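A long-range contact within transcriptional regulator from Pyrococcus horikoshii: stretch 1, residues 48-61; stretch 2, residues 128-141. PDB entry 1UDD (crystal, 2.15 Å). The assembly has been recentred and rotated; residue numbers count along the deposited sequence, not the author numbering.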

ATOM      1  N   ASN A  48     -19.189   6.046  -7.910  1.00 34.75           N
ATOM      2  CA  ASN A  48     -18.270   5.109  -7.297  1.00 35.27           C
ATOM      3  C   ASN A  48     -17.172   4.683  -8.270  1.00 36.23           C
ATOM      4  O   ASN A  48     -16.053   4.373  -7.857  1.00 36.01           O
ATOM      5  CB  ASN A  48     -19.024   3.880  -6.817  1.00 33.90           C
ATOM      6  CG  ASN A  48     -18.204   3.052  -5.871  1.00 34.87           C
ATOM      7  OD1 ASN A  48     -17.811   3.533  -4.809  1.00 34.89           O
ATOM      8  ND2 ASN A  48     -17.928   1.803  -6.247  1.00 33.49           N
ATOM      9  N   TYR A  49     -17.510   4.657  -9.555  1.00 32.40           N
ATOM     10  CA  TYR A  49     -16.577   4.279 -10.606  1.00 32.86           C
ATOM     11  C   TYR A  49     -15.560   5.414 -10.759  1.00 31.86           C
ATOM     12  O   TYR A  49     -14.354   5.181 -10.856  1.00 28.50           O
ATOM     13  CB  TYR A  49     -17.358   4.058 -11.912  1.00 32.61           C
ATOM     14  CG  TYR A  49     -16.610   3.343 -13.029  1.00 34.05           C
ATOM     15  CD1 TYR A  49     -17.268   2.410 -13.841  1.00 34.69           C
ATOM     16  CD2 TYR A  49     -15.274   3.633 -13.316  1.00 31.64           C
ATOM     17  CE1 TYR A  49     -16.619   1.788 -14.911  1.00 32.22           C
ATOM     18  CE2 TYR A  49     -14.616   3.015 -14.388  1.00 30.03           C
ATOM     19  CZ  TYR A  49     -15.298   2.097 -15.177  1.00 31.28           C
ATOM     20  OH  TYR A  49     -14.670   1.512 -16.252  1.00 31.62           O
ATOM     21  N   LEU A  50     -16.073   6.639 -10.762  1.00 30.22           N
ATOM     22  CA  LEU A  50     -15.269   7.846 -10.896  1.00 30.99           C
ATOM     23  C   LEU A  50     -14.252   7.921  -9.753  1.00 32.10           C
ATOM     24  O   LEU A  50     -13.060   8.176  -9.977  1.00 30.58           O
ATOM     25  CB  LEU A  50     -16.207   9.054 -10.875  1.00 32.31           C
ATOM     26  CG  LEU A  50     -15.691  10.485 -10.963  1.00 36.80           C
ATOM     27  CD1 LEU A  50     -16.887  11.426 -11.030  1.00 35.90           C
ATOM     28  CD2 LEU A  50     -14.819  10.819  -9.765  1.00 34.84           C
ATOM     29  N   VAL A  51     -14.733   7.705  -8.531  1.00 29.24           N
ATOM     30  CA  VAL A  51     -13.872   7.729  -7.362  1.00 29.05           C
ATOM     31  C   VAL A  51     -12.878   6.550  -7.414  1.00 28.35           C
ATOM     32  O   VAL A  51     -11.680   6.732  -7.217  1.00 29.18           O
ATOM     33  CB  VAL A  51     -14.718   7.658  -6.041  1.00 31.25           C
ATOM     34  CG1 VAL A  51     -13.800   7.542  -4.825  1.00 29.81           C
ATOM     35  CG2 VAL A  51     -15.583   8.908  -5.906  1.00 28.86           C
ATOM     36  N   GLY A  52     -13.378   5.354  -7.706  1.00 28.70           N
ATOM     37  CA  GLY A  52     -12.520   4.176  -7.759  1.00 28.21           C
ATOM     38  C   GLY A  52     -11.401   4.261  -8.788  1.00 29.71           C
ATOM     39  O   GLY A  52     -10.270   3.821  -8.537  1.00 29.59           O
ATOM     40  N   LEU A  53     -11.714   4.802  -9.959  1.00 27.18           N
ATOM     41  CA  LEU A  53     -10.714   4.953 -11.012  1.00 28.07           C
ATOM     42  C   LEU A  53      -9.640   5.898 -10.478  1.00 24.68           C
ATOM     43  O   LEU A  53      -8.447   5.707 -10.703  1.00 22.90           O
ATOM     44  CB  LEU A  53     -11.361   5.542 -12.260  1.00 31.93           C
ATOM     45  CG  LEU A  53     -10.678   5.357 -13.617  1.00 39.46           C
ATOM     46  CD1 LEU A  53     -10.608   3.870 -13.946  1.00 37.04           C
ATOM     47  CD2 LEU A  53     -11.473   6.106 -14.706  1.00 35.91           C
ATOM     48  N   THR A  54     -10.079   6.926  -9.764  1.00 25.78           N
ATOM     49  CA  THR A  54      -9.162   7.904  -9.183  1.00 26.08           C
ATOM     50  C   THR A  54      -8.235   7.277  -8.137  1.00 24.12           C
ATOM     51  O   THR A  54      -7.033   7.530  -8.147  1.00 24.89           O
ATOM     52  CB  THR A  54      -9.948   9.060  -8.549  1.00 26.94           C
ATOM     53  OG1 THR A  54     -10.718   9.703  -9.570  1.00 27.29           O
ATOM     54  CG2 THR A  54      -9.020  10.075  -7.926  1.00 26.05           C
ATOM     55  N   ARG A  55      -8.787   6.459  -7.240  1.00 26.34           N
ATOM     56  CA  ARG A  55      -7.977   5.814  -6.209  1.00 23.82           C
ATOM     57  C   ARG A  55      -6.908   4.939  -6.816  1.00 23.54           C
ATOM     58  O   ARG A  55      -5.758   4.959  -6.373  1.00 25.17           O
ATOM     59  CB  ARG A  55      -8.817   4.921  -5.280  1.00 23.13           C
ATOM     60  CG  ARG A  55      -9.646   5.659  -4.260  1.00 26.40           C
ATOM     61  CD  ARG A  55     -10.398   4.701  -3.307  1.00 25.53           C
ATOM     62  NE  ARG A  55     -11.530   5.417  -2.740  1.00 27.31           N
ATOM     63  CZ  ARG A  55     -11.407   6.374  -1.835  1.00 27.70           C
ATOM     64  NH1 ARG A  55     -10.203   6.694  -1.385  1.00 27.26           N
ATOM     65  NH2 ARG A  55     -12.475   7.060  -1.442  1.00 33.92           N
ATOM     66  N   ALA A  56      -7.283   4.149  -7.819  1.00 21.01           N
ATOM     67  CA  ALA A  56      -6.314   3.247  -8.431  1.00 22.35           C
ATOM     68  C   ALA A  56      -5.218   4.043  -9.146  1.00 21.36           C
ATOM     69  O   ALA A  56      -4.035   3.692  -9.061  1.00 19.39           O
ATOM     70  CB  ALA A  56      -7.020   2.268  -9.397  1.00 19.26           C
ATOM     71  N   LEU A  57      -5.600   5.124  -9.825  1.00 18.57           N
ATOM     72  CA  LEU A  57      -4.602   5.939 -10.506  1.00 22.18           C
ATOM     73  C   LEU A  57      -3.634   6.552  -9.509  1.00 23.52           C
ATOM     74  O   LEU A  57      -2.433   6.648  -9.789  1.00 19.48           O
ATOM     75  CB  LEU A  57      -5.262   7.047 -11.324  1.00 23.10           C
ATOM     76  CG  LEU A  57      -5.882   6.541 -12.636  1.00 26.53           C
ATOM     77  CD1 LEU A  57      -6.805   7.610 -13.238  1.00 28.27           C
ATOM     78  CD2 LEU A  57      -4.783   6.154 -13.596  1.00 24.90           C
ATOM     79  N   ALA A  58      -4.150   6.953  -8.343  1.00 22.55           N
ATOM     80  CA  ALA A  58      -3.296   7.559  -7.329  1.00 23.63           C
ATOM     81  C   ALA A  58      -2.248   6.533  -6.860  1.00 22.15           C
ATOM     82  O   ALA A  58      -1.069   6.851  -6.767  1.00 24.15           O
ATOM     83  CB  ALA A  58      -4.139   8.050  -6.141  1.00 16.49           C
ATOM     84  N   VAL A  59      -2.673   5.310  -6.563  1.00 19.39           N
ATOM     85  CA  VAL A  59      -1.711   4.293  -6.125  1.00 24.19           C
ATOM     86  C   VAL A  59      -0.667   4.022  -7.226  1.00 23.17           C
ATOM     87  O   VAL A  59       0.537   3.991  -6.960  1.00 23.07           O
ATOM     88  CB  VAL A  59      -2.409   2.973  -5.751  1.00 22.00           C
ATOM     89  CG1 VAL A  59      -1.367   1.917  -5.437  1.00 21.92           C
ATOM     90  CG2 VAL A  59      -3.327   3.194  -4.559  1.00 24.29           C
ATOM     91  N   ILE A  60      -1.115   3.829  -8.460  1.00 23.01           N
ATOM     92  CA  ILE A  60      -0.158   3.599  -9.541  1.00 24.28           C
ATOM     93  C   ILE A  60       0.832   4.773  -9.595  1.00 23.08           C
ATOM     94  O   ILE A  60       2.054   4.577  -9.656  1.00 24.05           O
ATOM     95  CB  ILE A  60      -0.860   3.471 -10.907  1.00 23.38           C
ATOM     96  CG1 ILE A  60      -1.744   2.225 -10.918  1.00 24.70           C
ATOM     97  CG2 ILE A  60       0.191   3.397 -12.032  1.00 23.03           C
ATOM     98  CD1 ILE A  60      -2.506   2.043 -12.206  1.00 23.60           C
ATOM     99  N   SER A  61       0.317   5.992  -9.522  1.00 24.66           N
ATOM    100  CA  SER A  61       1.204   7.152  -9.581  1.00 27.57           C
ATOM    101  C   SER A  61       2.182   7.189  -8.406  1.00 27.43           C
ATOM    102  O   SER A  61       3.351   7.565  -8.564  1.00 24.89           O
ATOM    103  CB  SER A  61       0.401   8.451  -9.616  1.00 28.07           C
ATOM    104  OG  SER A  61      -0.012   8.808  -8.319  1.00 38.42           O
ATOM    105  N   GLU A 128       1.173  -3.593 -14.718  1.00 20.04           N
ATOM    106  CA  GLU A 128       0.043  -4.424 -14.294  1.00 20.03           C
ATOM    107  C   GLU A 128      -1.107  -3.539 -13.794  1.00 18.95           C
ATOM    108  O   GLU A 128      -2.278  -3.809 -14.047  1.00 18.89           O
ATOM    109  CB  GLU A 128       0.503  -5.392 -13.203  1.00 21.74           C
ATOM    110  CG  GLU A 128       1.612  -6.295 -13.688  1.00 29.31           C
ATOM    111  CD  GLU A 128       2.222  -7.149 -12.592  1.00 35.87           C
ATOM    112  OE1 GLU A 128       2.521  -6.616 -11.504  1.00 34.70           O
ATOM    113  OE2 GLU A 128       2.429  -8.356 -12.827  1.00 39.06           O
ATOM    114  N   GLY A 129      -0.774  -2.466 -13.091  1.00 21.39           N
ATOM    115  CA  GLY A 129      -1.820  -1.589 -12.594  1.00 17.53           C
ATOM    116  C   GLY A 129      -2.555  -0.966 -13.759  1.00 22.24           C
ATOM    117  O   GLY A 129      -3.785  -1.023 -13.820  1.00 23.75           O
ATOM    118  N   LEU A 130      -1.809  -0.387 -14.697  1.00 21.52           N
ATOM    119  CA  LEU A 130      -2.410   0.242 -15.865  1.00 20.31           C
ATOM    120  C   LEU A 130      -3.225  -0.752 -16.691  1.00 21.00           C
ATOM    121  O   LEU A 130      -4.315  -0.425 -17.189  1.00 18.89           O
ATOM    122  CB  LEU A 130      -1.314   0.880 -16.731  1.00 21.12           C
ATOM    123  CG  LEU A 130      -0.613   2.071 -16.085  1.00 25.32           C
ATOM    124  CD1 LEU A 130       0.574   2.514 -16.961  1.00 29.30           C
ATOM    125  CD2 LEU A 130      -1.622   3.217 -15.901  1.00 22.45           C
ATOM    126  N   THR A 131      -2.712  -1.968 -16.833  1.00 22.50           N
ATOM    127  CA  THR A 131      -3.424  -2.993 -17.587  1.00 22.46           C
ATOM    128  C   THR A 131      -4.781  -3.275 -16.931  1.00 25.17           C
ATOM    129  O   THR A 131      -5.747  -3.643 -17.610  1.00 23.07           O
ATOM    130  CB  THR A 131      -2.594  -4.308 -17.674  1.00 25.05           C
ATOM    131  OG1 THR A 131      -1.353  -4.036 -18.331  1.00 22.32           O
ATOM    132  CG2 THR A 131      -3.351  -5.395 -18.486  1.00 20.97           C
ATOM    133  N   ALA A 132      -4.874  -3.093 -15.618  1.00 25.16           N
ATOM    134  CA  ALA A 132      -6.157  -3.338 -14.961  1.00 25.43           C
ATOM    135  C   ALA A 132      -7.146  -2.225 -15.290  1.00 25.13           C
ATOM    136  O   ALA A 132      -8.345  -2.381 -15.087  1.00 22.20           O
ATOM    137  CB  ALA A 132      -5.984  -3.450 -13.474  1.00 23.25           C
ATOM    138  N   LEU A 133      -6.638  -1.112 -15.813  1.00 23.46           N
ATOM    139  CA  LEU A 133      -7.488   0.025 -16.163  1.00 24.87           C
ATOM    140  C   LEU A 133      -7.749   0.156 -17.665  1.00 24.96           C
ATOM    141  O   LEU A 133      -8.610   0.930 -18.089  1.00 26.00           O
ATOM    142  CB  LEU A 133      -6.849   1.323 -15.680  1.00 23.77           C
ATOM    143  CG  LEU A 133      -6.405   1.402 -14.219  1.00 24.37           C
ATOM    144  CD1 LEU A 133      -5.879   2.824 -13.928  1.00 23.09           C
ATOM    145  CD2 LEU A 133      -7.568   1.052 -13.297  1.00 23.17           C
ATOM    146  N   LEU A 134      -7.007  -0.594 -18.468  1.00 26.33           N
ATOM    147  CA  LEU A 134      -7.138  -0.517 -19.918  1.00 24.51           C
ATOM    148  C   LEU A 134      -8.512  -0.970 -20.426  1.00 24.30           C
ATOM    149  O   LEU A 134      -9.113  -0.314 -21.284  1.00 21.66           O
ATOM    150  CB  LEU A 134      -6.010  -1.319 -20.573  1.00 25.87           C
ATOM    151  CG  LEU A 134      -5.779  -1.077 -22.065  1.00 27.75           C
ATOM    152  CD1 LEU A 134      -5.528   0.421 -22.335  1.00 29.51           C
ATOM    153  CD2 LEU A 134      -4.604  -1.904 -22.504  1.00 23.03           C
ATOM    154  N   PRO A 135      -9.036  -2.096 -19.909  1.00 23.10           N
ATOM    155  CA  PRO A 135     -10.356  -2.475 -20.423  1.00 19.91           C
ATOM    156  C   PRO A 135     -11.305  -1.288 -20.246  1.00 20.78           C
ATOM    157  O   PRO A 135     -12.104  -0.986 -21.127  1.00 21.66           O
ATOM    158  CB  PRO A 135     -10.735  -3.668 -19.559  1.00 20.96           C
ATOM    159  CG  PRO A 135      -9.364  -4.309 -19.268  1.00 22.62           C
ATOM    160  CD  PRO A 135      -8.502  -3.108 -18.976  1.00 21.56           C
ATOM    161  N   CYS A 136     -11.198  -0.604 -19.111  1.00 23.11           N
ATOM    162  CA  CYS A 136     -12.049   0.567 -18.857  1.00 24.93           C
ATOM    163  C   CYS A 136     -11.914   1.616 -19.953  1.00 24.53           C
ATOM    164  O   CYS A 136     -12.843   1.846 -20.728  1.00 24.92           O
ATOM    165  CB  CYS A 136     -11.700   1.218 -17.520  1.00 28.54           C
ATOM    166  SG  CYS A 136     -12.278   2.942 -17.397  1.00 30.12           S
ATOM    167  N   PHE A 137     -10.750   2.252 -20.016  1.00 23.12           N
ATOM    168  CA  PHE A 137     -10.500   3.299 -21.007  1.00 24.68           C
ATOM    169  C   PHE A 137     -10.699   2.839 -22.462  1.00 27.22           C
ATOM    170  O   PHE A 137     -11.386   3.496 -23.240  1.00 25.94           O
ATOM    171  CB  PHE A 137      -9.071   3.850 -20.861  1.00 26.49           C
ATOM    172  CG  PHE A 137      -8.848   4.696 -19.628  1.00 31.65           C
ATOM    173  CD1 PHE A 137      -8.577   4.109 -18.398  1.00 33.59           C
ATOM    174  CD2 PHE A 137      -8.879   6.089 -19.708  1.00 30.97           C
ATOM    175  CE1 PHE A 137      -8.335   4.900 -17.262  1.00 37.86           C
ATOM    176  CE2 PHE A 137      -8.638   6.885 -18.581  1.00 35.09           C
ATOM    177  CZ  PHE A 137      -8.365   6.290 -17.358  1.00 33.20           C
ATOM    178  N   TRP A 138     -10.119   1.694 -22.808  1.00 26.72           N
ATOM    179  CA  TRP A 138     -10.174   1.177 -24.174  1.00 25.67           C
ATOM    180  C   TRP A 138     -11.545   0.715 -24.673  1.00 26.43           C
ATOM    181  O   TRP A 138     -11.970   1.115 -25.759  1.00 24.05           O
ATOM    182  CB  TRP A 138      -9.135   0.060 -24.327  1.00 27.05           C
ATOM    183  CG  TRP A 138      -8.804  -0.330 -25.741  1.00 27.83           C
ATOM    184  CD1 TRP A 138      -9.289   0.230 -26.901  1.00 29.56           C
ATOM    185  CD2 TRP A 138      -7.920  -1.382 -26.144  1.00 29.90           C
ATOM    186  NE1 TRP A 138      -8.761  -0.416 -27.997  1.00 26.83           N
ATOM    187  CE2 TRP A 138      -7.916  -1.408 -27.562  1.00 30.30           C
ATOM    188  CE3 TRP A 138      -7.129  -2.312 -25.444  1.00 29.00           C
ATOM    189  CZ2 TRP A 138      -7.149  -2.328 -28.294  1.00 29.30           C
ATOM    190  CZ3 TRP A 138      -6.365  -3.230 -26.175  1.00 31.93           C
ATOM    191  CH2 TRP A 138      -6.382  -3.227 -27.586  1.00 29.63           C
ATOM    192  N   SER A 139     -12.241  -0.108 -23.894  1.00 25.23           N
ATOM    193  CA  SER A 139     -13.550  -0.584 -24.309  1.00 23.01           C
ATOM    194  C   SER A 139     -14.564   0.540 -24.544  1.00 24.54           C
ATOM    195  O   SER A 139     -15.396   0.431 -25.424  1.00 25.33           O
ATOM    196  CB  SER A 139     -14.122  -1.564 -23.282  1.00 20.48           C
ATOM    197  OG  SER A 139     -14.546  -0.896 -22.109  1.00 23.25           O
ATOM    198  N   TYR A 140     -14.509   1.608 -23.755  1.00 27.22           N
ATOM    199  CA  TYR A 140     -15.457   2.704 -23.930  1.00 28.83           C
ATOM    200  C   TYR A 140     -15.263   3.381 -25.280  1.00 28.01           C
ATOM    201  O   TYR A 140     -16.228   3.839 -25.903  1.00 32.49           O
ATOM    202  CB  TYR A 140     -15.325   3.726 -22.789  1.00 27.98           C
ATOM    203  CG  TYR A 140     -16.243   3.422 -21.616  1.00 31.21           C
ATOM    204  CD1 TYR A 140     -16.141   2.216 -20.907  1.00 33.02           C
ATOM    205  CD2 TYR A 140     -17.271   4.303 -21.270  1.00 29.69           C
ATOM    206  CE1 TYR A 140     -17.058   1.899 -19.885  1.00 31.78           C
ATOM    207  CE2 TYR A 140     -18.185   3.995 -20.264  1.00 29.39           C
ATOM    208  CZ  TYR A 140     -18.078   2.800 -19.579  1.00 29.92           C
ATOM    209  OH  TYR A 140     -19.005   2.509 -18.601  1.00 28.40           O
ATOM    210  N   ALA A 141     -14.021   3.443 -25.736  1.00 27.61           N
ATOM    211  CA  ALA A 141     -13.737   4.038 -27.030  1.00 27.35           C
ATOM    212  C   ALA A 141     -14.153   3.074 -28.139  1.00 28.35           C
ATOM    213  O   ALA A 141     -14.730   3.496 -29.143  1.00 27.23           O
ATOM    214  CB  ALA A 141     -12.247   4.367 -27.148  1.00 27.06           C
TER

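Residues 48-61 and 128-141 each form part of a longer helix, and the two helices run roughly antiparallel, with an angle of 156° between their N-to-C directions and a closest axial approach of 10.1 Å. As stretch 1 is followed toward its C-terminal end, its partners therefore move back toward the start of stretch 2. Spacing is uneven along the pair: the CA atoms of Leu53 and Leu133 are 7.8 Å apart, whereas CA of Ile60 and CA of Gly129 are separated by 6.2 Å. The first helix is regular throughout. The second is kinked where the N atoms of Pro135 and Cys136 lack a bond to the preceding turn; proline has no amide hydrogen to give. Together the two stretches bury 464 Å², both sides summed, in a contact made almost wholly of apolar side chains.

Contact begins at Tyr49, whose CA-to-CB bond points toward stretch 2. Its ring reaches Cys136 edge-on, the sulfur SG lying 4.9 Å from the centroid of the Tyr49 ring and 77° off the ring normal. The closest atoms are Tyr49 OH and Cys136 SG, at 3.0 Å, a polar approach whose bonding character the geometry leaves open; the hydroxyl is hydrogen-bonded elsewhere in the structure. Tyr140, one turn beyond Cys136, extends this aromatic end of the contact, with its CE1 4.4 Å from Tyr49 OH.

One turn on, Leu53 leaves its backbone sideways, yet the end of its side chain comes nearer to stretch 2 and spans several partners. Leu53 CD1 packs 3.9 Å from Cys136 SG and 4.2 Å from Leu133 CD2, while Leu53 CD2 lies 4.1 Å from Phe137 CZ. Cys136 SG is thus in contact with both Tyr49 and Leu53.

The middle of the interface is organized around Leu133, which sits as a knob among Leu53, Ala56, Leu57 and Ile60. These residues, spaced at positions i, i+3, i+4 and i+7, recur on the same side of the helix and so frame a hole for the leucine. The small side chain of Ala56 forms one part of it, its CB 4.1 Å from Leu133 CD2. Leu57 starts sideways but turns its end inward, bringing CD2 to 3.5 Å from Leu133 CD1.

Ile60 closes this hole and continues the contact to the backbone of stretch 2. The side chain, with chi1 m and chi2 t, places Ile60 CD1 3.9 Å from Leu133 CD1 and 4.0 Å from Leu130 CD2. The same Ile60 CD1 lies 3.4 Å from Gly129 C and 3.5 Å from Leu130 N, an approach helped by the absence of a side chain at Gly129: an ideally placed CB there would fall 2.9 Å from Ile60 CG1, a clash. Most of the contacts between the stretches are thus van der Waals contacts between buried apolar groups.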